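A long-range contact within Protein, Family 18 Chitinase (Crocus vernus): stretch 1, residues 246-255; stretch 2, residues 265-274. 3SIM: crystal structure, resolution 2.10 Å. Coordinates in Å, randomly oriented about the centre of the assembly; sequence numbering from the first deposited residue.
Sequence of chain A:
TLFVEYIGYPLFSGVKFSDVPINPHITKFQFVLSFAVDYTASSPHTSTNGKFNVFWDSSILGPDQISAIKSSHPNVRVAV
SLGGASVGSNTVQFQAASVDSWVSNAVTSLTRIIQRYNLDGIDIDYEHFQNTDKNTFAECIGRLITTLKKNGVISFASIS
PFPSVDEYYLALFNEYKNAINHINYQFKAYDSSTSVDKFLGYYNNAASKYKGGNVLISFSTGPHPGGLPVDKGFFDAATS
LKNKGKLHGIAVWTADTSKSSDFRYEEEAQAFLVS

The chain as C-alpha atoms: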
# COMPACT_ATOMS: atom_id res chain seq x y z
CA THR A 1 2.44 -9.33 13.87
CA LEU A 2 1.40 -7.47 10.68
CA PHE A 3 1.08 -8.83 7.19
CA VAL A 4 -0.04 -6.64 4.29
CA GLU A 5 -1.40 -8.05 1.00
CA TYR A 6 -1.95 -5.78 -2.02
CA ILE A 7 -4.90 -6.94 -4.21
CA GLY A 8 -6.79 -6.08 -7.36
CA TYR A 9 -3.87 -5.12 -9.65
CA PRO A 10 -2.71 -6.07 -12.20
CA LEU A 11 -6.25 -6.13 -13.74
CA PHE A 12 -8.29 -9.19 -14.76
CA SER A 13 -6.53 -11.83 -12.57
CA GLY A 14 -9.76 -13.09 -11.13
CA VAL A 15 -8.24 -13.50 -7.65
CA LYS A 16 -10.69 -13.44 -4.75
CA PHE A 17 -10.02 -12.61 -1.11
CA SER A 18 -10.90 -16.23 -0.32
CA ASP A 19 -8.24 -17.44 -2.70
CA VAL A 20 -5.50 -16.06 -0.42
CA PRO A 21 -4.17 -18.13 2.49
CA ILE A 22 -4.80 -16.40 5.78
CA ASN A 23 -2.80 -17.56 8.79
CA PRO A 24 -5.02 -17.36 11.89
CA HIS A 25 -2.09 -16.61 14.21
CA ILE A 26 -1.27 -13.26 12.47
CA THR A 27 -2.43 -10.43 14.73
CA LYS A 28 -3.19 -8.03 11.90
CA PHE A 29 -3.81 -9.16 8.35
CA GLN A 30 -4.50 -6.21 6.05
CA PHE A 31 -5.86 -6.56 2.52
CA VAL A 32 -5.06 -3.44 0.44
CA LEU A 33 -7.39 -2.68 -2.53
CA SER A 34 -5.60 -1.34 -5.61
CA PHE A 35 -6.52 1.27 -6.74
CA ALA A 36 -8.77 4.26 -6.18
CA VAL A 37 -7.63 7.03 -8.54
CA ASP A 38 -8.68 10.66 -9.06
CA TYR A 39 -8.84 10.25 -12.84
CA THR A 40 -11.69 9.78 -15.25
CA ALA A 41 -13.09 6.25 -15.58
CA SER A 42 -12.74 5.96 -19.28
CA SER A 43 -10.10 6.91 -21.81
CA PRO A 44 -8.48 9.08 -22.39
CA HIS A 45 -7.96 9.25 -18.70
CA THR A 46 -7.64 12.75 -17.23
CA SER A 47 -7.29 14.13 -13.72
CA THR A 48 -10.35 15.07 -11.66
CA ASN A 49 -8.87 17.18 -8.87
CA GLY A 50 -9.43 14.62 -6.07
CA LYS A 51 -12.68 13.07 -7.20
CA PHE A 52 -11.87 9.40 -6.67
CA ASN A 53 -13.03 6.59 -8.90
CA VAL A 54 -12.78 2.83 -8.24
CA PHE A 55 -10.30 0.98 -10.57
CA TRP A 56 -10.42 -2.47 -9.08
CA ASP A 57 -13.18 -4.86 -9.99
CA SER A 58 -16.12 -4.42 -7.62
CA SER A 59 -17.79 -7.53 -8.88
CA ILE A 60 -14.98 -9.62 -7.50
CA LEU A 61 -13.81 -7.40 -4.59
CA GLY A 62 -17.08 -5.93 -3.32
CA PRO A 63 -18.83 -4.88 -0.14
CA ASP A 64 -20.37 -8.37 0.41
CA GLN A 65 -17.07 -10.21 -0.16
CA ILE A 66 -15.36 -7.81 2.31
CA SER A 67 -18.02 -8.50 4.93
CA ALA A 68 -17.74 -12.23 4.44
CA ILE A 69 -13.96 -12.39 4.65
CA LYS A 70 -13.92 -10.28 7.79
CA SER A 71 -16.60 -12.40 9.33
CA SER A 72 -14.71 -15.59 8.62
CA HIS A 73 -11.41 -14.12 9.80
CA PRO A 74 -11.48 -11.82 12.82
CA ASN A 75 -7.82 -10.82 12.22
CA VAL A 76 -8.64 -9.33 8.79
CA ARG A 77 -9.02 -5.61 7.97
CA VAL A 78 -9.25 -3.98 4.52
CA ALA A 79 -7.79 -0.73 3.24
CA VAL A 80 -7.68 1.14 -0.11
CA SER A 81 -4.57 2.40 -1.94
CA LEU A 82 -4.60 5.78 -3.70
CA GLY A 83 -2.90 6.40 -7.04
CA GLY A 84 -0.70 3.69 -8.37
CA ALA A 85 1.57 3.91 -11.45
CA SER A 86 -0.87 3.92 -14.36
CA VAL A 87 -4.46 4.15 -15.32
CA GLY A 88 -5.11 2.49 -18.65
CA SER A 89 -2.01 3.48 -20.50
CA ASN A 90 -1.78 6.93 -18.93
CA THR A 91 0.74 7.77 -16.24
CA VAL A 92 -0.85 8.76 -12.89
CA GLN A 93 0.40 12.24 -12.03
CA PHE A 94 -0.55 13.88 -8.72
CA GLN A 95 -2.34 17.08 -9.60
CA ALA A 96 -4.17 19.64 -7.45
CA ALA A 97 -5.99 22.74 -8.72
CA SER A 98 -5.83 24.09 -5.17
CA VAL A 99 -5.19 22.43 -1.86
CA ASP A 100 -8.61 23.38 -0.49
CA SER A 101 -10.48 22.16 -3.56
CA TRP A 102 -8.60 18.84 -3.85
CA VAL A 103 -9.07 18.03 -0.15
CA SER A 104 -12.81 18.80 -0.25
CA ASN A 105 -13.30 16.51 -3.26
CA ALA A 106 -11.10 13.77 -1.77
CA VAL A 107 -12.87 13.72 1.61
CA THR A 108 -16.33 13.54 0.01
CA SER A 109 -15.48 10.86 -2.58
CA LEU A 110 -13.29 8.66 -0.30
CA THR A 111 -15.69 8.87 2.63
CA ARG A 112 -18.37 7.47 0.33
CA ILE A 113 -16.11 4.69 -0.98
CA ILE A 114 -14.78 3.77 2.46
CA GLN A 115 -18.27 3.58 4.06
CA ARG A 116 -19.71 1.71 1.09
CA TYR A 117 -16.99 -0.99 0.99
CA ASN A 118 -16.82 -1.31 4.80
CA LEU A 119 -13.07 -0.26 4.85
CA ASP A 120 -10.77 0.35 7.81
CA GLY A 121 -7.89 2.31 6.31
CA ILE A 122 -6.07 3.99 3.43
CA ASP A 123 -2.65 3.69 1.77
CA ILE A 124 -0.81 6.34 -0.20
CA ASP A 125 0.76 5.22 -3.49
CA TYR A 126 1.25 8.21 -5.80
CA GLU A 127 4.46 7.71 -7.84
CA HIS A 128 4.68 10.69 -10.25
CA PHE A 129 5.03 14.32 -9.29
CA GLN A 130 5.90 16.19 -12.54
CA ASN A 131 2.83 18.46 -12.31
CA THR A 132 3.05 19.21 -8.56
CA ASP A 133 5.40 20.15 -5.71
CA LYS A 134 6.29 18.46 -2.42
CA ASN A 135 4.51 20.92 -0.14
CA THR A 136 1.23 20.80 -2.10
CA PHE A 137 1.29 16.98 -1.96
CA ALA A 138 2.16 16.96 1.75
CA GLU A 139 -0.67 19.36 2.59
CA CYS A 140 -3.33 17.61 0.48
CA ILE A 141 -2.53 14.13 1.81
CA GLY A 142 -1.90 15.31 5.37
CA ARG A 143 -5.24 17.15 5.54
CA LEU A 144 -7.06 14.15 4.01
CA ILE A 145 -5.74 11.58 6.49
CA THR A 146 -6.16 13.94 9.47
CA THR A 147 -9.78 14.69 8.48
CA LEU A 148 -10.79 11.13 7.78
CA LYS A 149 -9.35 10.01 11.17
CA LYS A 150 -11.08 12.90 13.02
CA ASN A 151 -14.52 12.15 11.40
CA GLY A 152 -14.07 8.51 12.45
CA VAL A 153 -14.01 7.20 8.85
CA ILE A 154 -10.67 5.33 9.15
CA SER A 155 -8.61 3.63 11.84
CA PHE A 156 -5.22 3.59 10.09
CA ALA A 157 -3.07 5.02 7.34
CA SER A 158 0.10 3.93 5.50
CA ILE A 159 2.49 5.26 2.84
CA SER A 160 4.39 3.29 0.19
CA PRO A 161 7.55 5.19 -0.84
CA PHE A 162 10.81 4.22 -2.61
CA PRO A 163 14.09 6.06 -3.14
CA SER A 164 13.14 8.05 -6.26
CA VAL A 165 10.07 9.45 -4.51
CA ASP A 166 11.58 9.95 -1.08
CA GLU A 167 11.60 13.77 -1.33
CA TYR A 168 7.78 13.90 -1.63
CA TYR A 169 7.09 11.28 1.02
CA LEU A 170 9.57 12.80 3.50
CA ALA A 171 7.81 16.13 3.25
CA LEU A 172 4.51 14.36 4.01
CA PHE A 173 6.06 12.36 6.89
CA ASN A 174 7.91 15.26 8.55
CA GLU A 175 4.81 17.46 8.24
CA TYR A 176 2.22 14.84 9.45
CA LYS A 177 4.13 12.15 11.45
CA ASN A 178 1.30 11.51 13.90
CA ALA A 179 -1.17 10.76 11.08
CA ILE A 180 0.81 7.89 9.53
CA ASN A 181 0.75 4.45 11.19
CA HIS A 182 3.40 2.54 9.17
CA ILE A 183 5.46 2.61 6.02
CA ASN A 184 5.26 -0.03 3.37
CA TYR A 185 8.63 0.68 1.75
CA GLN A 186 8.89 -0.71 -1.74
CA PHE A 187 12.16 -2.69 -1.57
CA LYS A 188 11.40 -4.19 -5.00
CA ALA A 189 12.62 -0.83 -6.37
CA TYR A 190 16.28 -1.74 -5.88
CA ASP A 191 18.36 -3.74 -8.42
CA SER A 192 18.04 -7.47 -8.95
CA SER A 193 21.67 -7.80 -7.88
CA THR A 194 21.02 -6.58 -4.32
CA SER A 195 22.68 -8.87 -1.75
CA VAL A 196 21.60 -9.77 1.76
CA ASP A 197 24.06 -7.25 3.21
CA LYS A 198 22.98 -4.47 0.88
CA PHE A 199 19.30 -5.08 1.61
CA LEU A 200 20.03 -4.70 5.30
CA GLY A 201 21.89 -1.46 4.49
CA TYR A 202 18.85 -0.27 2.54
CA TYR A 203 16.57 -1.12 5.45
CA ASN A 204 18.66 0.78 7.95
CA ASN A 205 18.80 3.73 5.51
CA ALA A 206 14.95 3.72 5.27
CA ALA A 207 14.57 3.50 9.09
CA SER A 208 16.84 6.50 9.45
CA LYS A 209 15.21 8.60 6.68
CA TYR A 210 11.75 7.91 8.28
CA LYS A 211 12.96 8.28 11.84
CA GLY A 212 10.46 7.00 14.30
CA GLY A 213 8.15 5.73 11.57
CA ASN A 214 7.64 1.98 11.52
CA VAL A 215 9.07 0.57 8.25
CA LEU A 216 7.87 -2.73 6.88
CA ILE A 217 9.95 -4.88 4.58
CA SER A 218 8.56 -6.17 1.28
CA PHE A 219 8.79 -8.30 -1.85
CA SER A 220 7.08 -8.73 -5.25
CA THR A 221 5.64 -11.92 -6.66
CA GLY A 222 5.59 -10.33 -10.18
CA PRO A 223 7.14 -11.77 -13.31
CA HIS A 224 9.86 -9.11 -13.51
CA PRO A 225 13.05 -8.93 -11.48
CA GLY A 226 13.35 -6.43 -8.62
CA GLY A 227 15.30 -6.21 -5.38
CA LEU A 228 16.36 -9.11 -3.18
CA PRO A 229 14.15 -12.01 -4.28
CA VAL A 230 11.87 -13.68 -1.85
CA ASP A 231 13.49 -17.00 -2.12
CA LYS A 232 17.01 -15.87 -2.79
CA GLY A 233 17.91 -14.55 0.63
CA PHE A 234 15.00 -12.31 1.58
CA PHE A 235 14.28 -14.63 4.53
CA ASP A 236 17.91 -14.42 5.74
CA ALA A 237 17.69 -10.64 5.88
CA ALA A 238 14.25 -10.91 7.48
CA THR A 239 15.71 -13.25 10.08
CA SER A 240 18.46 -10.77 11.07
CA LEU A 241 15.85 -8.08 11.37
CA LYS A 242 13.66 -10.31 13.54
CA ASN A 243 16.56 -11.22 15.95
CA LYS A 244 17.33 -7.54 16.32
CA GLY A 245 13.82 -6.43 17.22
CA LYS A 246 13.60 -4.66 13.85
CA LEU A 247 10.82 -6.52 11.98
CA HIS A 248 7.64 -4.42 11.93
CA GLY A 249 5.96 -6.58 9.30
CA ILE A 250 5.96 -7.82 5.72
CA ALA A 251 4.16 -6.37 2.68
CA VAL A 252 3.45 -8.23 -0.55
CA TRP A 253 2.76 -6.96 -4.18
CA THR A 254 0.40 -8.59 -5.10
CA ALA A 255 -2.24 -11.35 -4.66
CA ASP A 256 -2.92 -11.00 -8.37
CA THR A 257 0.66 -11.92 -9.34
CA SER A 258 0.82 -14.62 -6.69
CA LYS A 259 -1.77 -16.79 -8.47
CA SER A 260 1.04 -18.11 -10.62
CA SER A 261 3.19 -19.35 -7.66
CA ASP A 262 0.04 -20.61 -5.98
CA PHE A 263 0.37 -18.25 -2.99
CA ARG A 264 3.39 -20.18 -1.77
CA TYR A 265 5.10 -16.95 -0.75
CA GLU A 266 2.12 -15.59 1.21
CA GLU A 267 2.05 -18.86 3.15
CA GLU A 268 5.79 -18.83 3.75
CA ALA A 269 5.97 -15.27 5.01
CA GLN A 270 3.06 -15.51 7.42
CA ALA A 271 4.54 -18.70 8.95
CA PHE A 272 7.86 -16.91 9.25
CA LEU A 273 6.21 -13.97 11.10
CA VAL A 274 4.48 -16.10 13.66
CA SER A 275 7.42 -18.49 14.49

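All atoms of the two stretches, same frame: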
# COMPACT_ATOMS: atom_id res chain seq x y z
N LYS A 246 13.85 -5.60 14.94
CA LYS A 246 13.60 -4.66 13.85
C LYS A 246 12.52 -5.01 12.77
O LYS A 246 12.46 -4.35 11.80
CB LYS A 246 14.93 -4.33 13.19
CG LYS A 246 15.97 -3.58 14.03
CD LYS A 246 17.04 -3.05 13.10
CE LYS A 246 18.28 -2.58 13.75
NZ LYS A 246 19.43 -2.61 12.87
N LEU A 247 11.77 -6.07 12.96
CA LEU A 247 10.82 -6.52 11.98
C LEU A 247 9.41 -6.06 12.35
O LEU A 247 8.79 -6.60 13.18
CB LEU A 247 10.84 -8.05 11.82
CG LEU A 247 9.92 -8.61 10.74
CD1 LEU A 247 10.24 -8.05 9.43
CD2 LEU A 247 9.88 -10.10 10.74
N HIS A 248 8.99 -4.96 11.79
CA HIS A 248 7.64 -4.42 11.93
C HIS A 248 6.52 -5.20 11.26
O HIS A 248 5.42 -5.19 11.70
CB HIS A 248 7.58 -2.95 11.55
CG HIS A 248 8.48 -2.08 12.36
ND1 HIS A 248 8.23 -1.78 13.66
CD2 HIS A 248 9.62 -1.45 12.05
CE1 HIS A 248 9.18 -1.02 14.13
NE2 HIS A 248 10.05 -0.82 13.17
N GLY A 249 6.85 -5.81 10.14
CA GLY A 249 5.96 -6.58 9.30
C GLY A 249 6.43 -6.80 7.86
O GLY A 249 7.45 -6.34 7.46
N ILE A 250 5.65 -7.55 7.10
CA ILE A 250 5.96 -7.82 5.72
C ILE A 250 4.78 -7.45 4.77
O ILE A 250 3.66 -7.81 5.00
CB ILE A 250 6.33 -9.30 5.45
CG1 ILE A 250 7.55 -9.73 6.22
CG2 ILE A 250 6.45 -9.57 3.96
CD1 ILE A 250 7.66 -11.13 6.48
N ALA A 251 5.10 -6.75 3.72
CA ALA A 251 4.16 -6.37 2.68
C ALA A 251 4.38 -7.07 1.30
O ALA A 251 5.47 -7.13 0.79
CB ALA A 251 4.17 -4.92 2.52
N VAL A 252 3.33 -7.53 0.70
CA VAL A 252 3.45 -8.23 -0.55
C VAL A 252 2.66 -7.58 -1.76
O VAL A 252 1.53 -7.23 -1.62
CB VAL A 252 3.04 -9.70 -0.36
CG1 VAL A 252 3.08 -10.46 -1.65
CG2 VAL A 252 3.84 -10.39 0.72
N TRP A 253 3.31 -7.42 -2.91
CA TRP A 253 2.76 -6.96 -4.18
C TRP A 253 2.83 -8.14 -5.22
O TRP A 253 3.85 -8.46 -5.68
CB TRP A 253 3.55 -5.72 -4.66
CG TRP A 253 3.19 -4.37 -4.08
CD1 TRP A 253 2.29 -3.50 -4.57
CD2 TRP A 253 3.75 -3.74 -2.93
NE1 TRP A 253 2.21 -2.41 -3.80
CE2 TRP A 253 3.11 -2.52 -2.79
CE3 TRP A 253 4.72 -4.10 -2.01
CZ2 TRP A 253 3.41 -1.65 -1.77
CZ3 TRP A 253 5.00 -3.23 -0.99
CH2 TRP A 253 4.36 -2.03 -0.88
N THR A 254 1.75 -8.81 -5.53
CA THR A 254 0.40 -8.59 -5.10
C THR A 254 -0.30 -9.96 -5.12
O THR A 254 0.25 -10.90 -5.65
CB THR A 254 -0.40 -7.66 -6.10
OG1 THR A 254 -0.62 -8.35 -7.31
CG2 THR A 254 0.27 -6.29 -6.35
N ALA A 255 -1.52 -10.07 -4.61
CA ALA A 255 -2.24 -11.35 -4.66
C ALA A 255 -2.46 -11.79 -6.15
O ALA A 255 -2.44 -12.93 -6.49
CB ALA A 255 -3.52 -11.26 -3.92
N TYR A 265 4.43 -18.01 -1.46
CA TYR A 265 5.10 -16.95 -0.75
C TYR A 265 4.29 -16.30 0.40
O TYR A 265 4.77 -16.10 1.42
CB TYR A 265 5.86 -16.01 -1.70
CG TYR A 265 6.87 -16.77 -2.61
CD1 TYR A 265 7.97 -17.47 -2.07
CD2 TYR A 265 6.72 -16.81 -3.98
CE1 TYR A 265 8.85 -18.14 -2.89
CE2 TYR A 265 7.62 -17.47 -4.79
CZ TYR A 265 8.66 -18.14 -4.26
OH TYR A 265 9.48 -18.76 -5.12
N GLU A 266 3.01 -16.07 0.16
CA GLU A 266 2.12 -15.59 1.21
C GLU A 266 2.12 -16.54 2.41
O GLU A 266 2.20 -16.11 3.56
CB GLU A 266 0.69 -15.42 0.67
CG GLU A 266 0.46 -14.13 -0.08
CD GLU A 266 0.86 -14.22 -1.54
OE1 GLU A 266 0.64 -13.24 -2.28
OE2 GLU A 266 1.39 -15.28 -1.94
N GLU A 267 2.06 -17.84 2.11
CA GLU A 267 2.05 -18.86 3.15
C GLU A 267 3.39 -18.95 3.88
O GLU A 267 3.43 -19.19 5.09
CB GLU A 267 1.70 -20.23 2.55
CG GLU A 267 1.46 -21.32 3.58
CD GLU A 267 1.14 -22.66 2.95
N GLU A 268 4.49 -18.74 3.15
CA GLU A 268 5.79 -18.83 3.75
C GLU A 268 6.09 -17.68 4.72
O GLU A 268 6.61 -17.85 5.75
CB GLU A 268 6.89 -18.98 2.69
CG GLU A 268 8.33 -19.07 3.25
CD GLU A 268 9.47 -19.42 2.22
OE1 GLU A 268 10.53 -19.86 2.62
OE2 GLU A 268 9.32 -19.21 1.06
N ALA A 269 5.77 -16.50 4.27
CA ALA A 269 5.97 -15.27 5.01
C ALA A 269 5.14 -15.11 6.29
O ALA A 269 5.64 -14.70 7.27
CB ALA A 269 5.80 -14.15 4.12
N GLN A 270 3.89 -15.47 6.25
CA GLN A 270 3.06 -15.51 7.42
C GLN A 270 3.55 -16.50 8.51
O GLN A 270 3.63 -16.14 9.63
CB GLN A 270 1.59 -15.76 7.04
CG GLN A 270 0.88 -14.62 6.37
CD GLN A 270 -0.49 -14.98 5.87
OE1 GLN A 270 -0.64 -15.40 4.77
NE2 GLN A 270 -1.45 -14.80 6.67
N ALA A 271 3.94 -17.69 8.09
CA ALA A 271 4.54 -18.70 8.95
C ALA A 271 5.83 -18.20 9.56
O ALA A 271 6.00 -18.35 10.70
CB ALA A 271 4.79 -19.96 8.24
N PHE A 272 6.64 -17.51 8.77
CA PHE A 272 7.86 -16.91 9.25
C PHE A 272 7.53 -15.87 10.36
O PHE A 272 8.14 -15.87 11.32
CB PHE A 272 8.70 -16.26 8.13
CG PHE A 272 9.89 -15.46 8.64
CD1 PHE A 272 11.04 -16.07 9.00
CD2 PHE A 272 9.82 -14.09 8.80
CE1 PHE A 272 12.06 -15.37 9.49
CE2 PHE A 272 10.87 -13.41 9.27
CZ PHE A 272 11.99 -14.05 9.62
N LEU A 273 6.54 -15.03 10.17
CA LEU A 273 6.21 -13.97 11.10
C LEU A 273 5.85 -14.48 12.52
O LEU A 273 6.25 -13.97 13.51
CB LEU A 273 5.13 -13.06 10.54
CG LEU A 273 5.67 -12.03 9.56
CD1 LEU A 273 4.61 -11.50 8.73
CD2 LEU A 273 6.53 -10.93 10.20
N VAL A 274 5.10 -15.54 12.52
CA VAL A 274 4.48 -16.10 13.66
C VAL A 274 5.37 -17.09 14.48
O VAL A 274 5.05 -17.39 15.55
CB VAL A 274 3.16 -16.66 13.09
CG1 VAL A 274 2.99 -18.08 13.16
CG2 VAL A 274 2.01 -15.77 13.26

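Helix 265-274 packs against strand 250-253 almost exactly antiparallel (176°), with the axes 10.0 Å apart at closest approach. No hydrogen bond crosses between the stretches; the contact is mainly apolar and buries 340 Å², both sides summed.

At Tyr265, CA-to-CB points toward the strand but the ring leads away, so that the side chain comes no nearer than Tyr265 CB to Val252 CG1, 6.2 Å. Glu266 starts sideways, yet with chi1 at -81° and chi2 at 85° its end comes nearer: Glu266 OE1 lies 3.8 Å from Val252 CG1 and 4.2 Å from Ala255 CA. This buried carboxylate oxygen is satisfied by hydrogen bonding elsewhere in the structure, so it can sit beside a valine methyl. Glu267 and Glu268, both exposed, are out of reach.

One turn on, Ala269 faces Ile250, their CA atoms 7.5 Å apart. Its short side chain accommodates the longer isoleucine, with Ala269 CB 4.3 Å from Ile250 CD1. Gln270 points away and Ala271 is out of reach. Phe272 (chi1 t) offers its ring edge to Leu247, Phe272 CE2 to Leu247 CD2 being 3.8 Å.

Leu273 completes the apolar cluster: Leu273 CD2 meets Leu247 CD2 at 3.5 Å, the closest contact between the stretches, and Leu273 CG lies 3.8 Å from Ile250 CD1. Ile250 thus touches Ala269, Phe272 and Leu273.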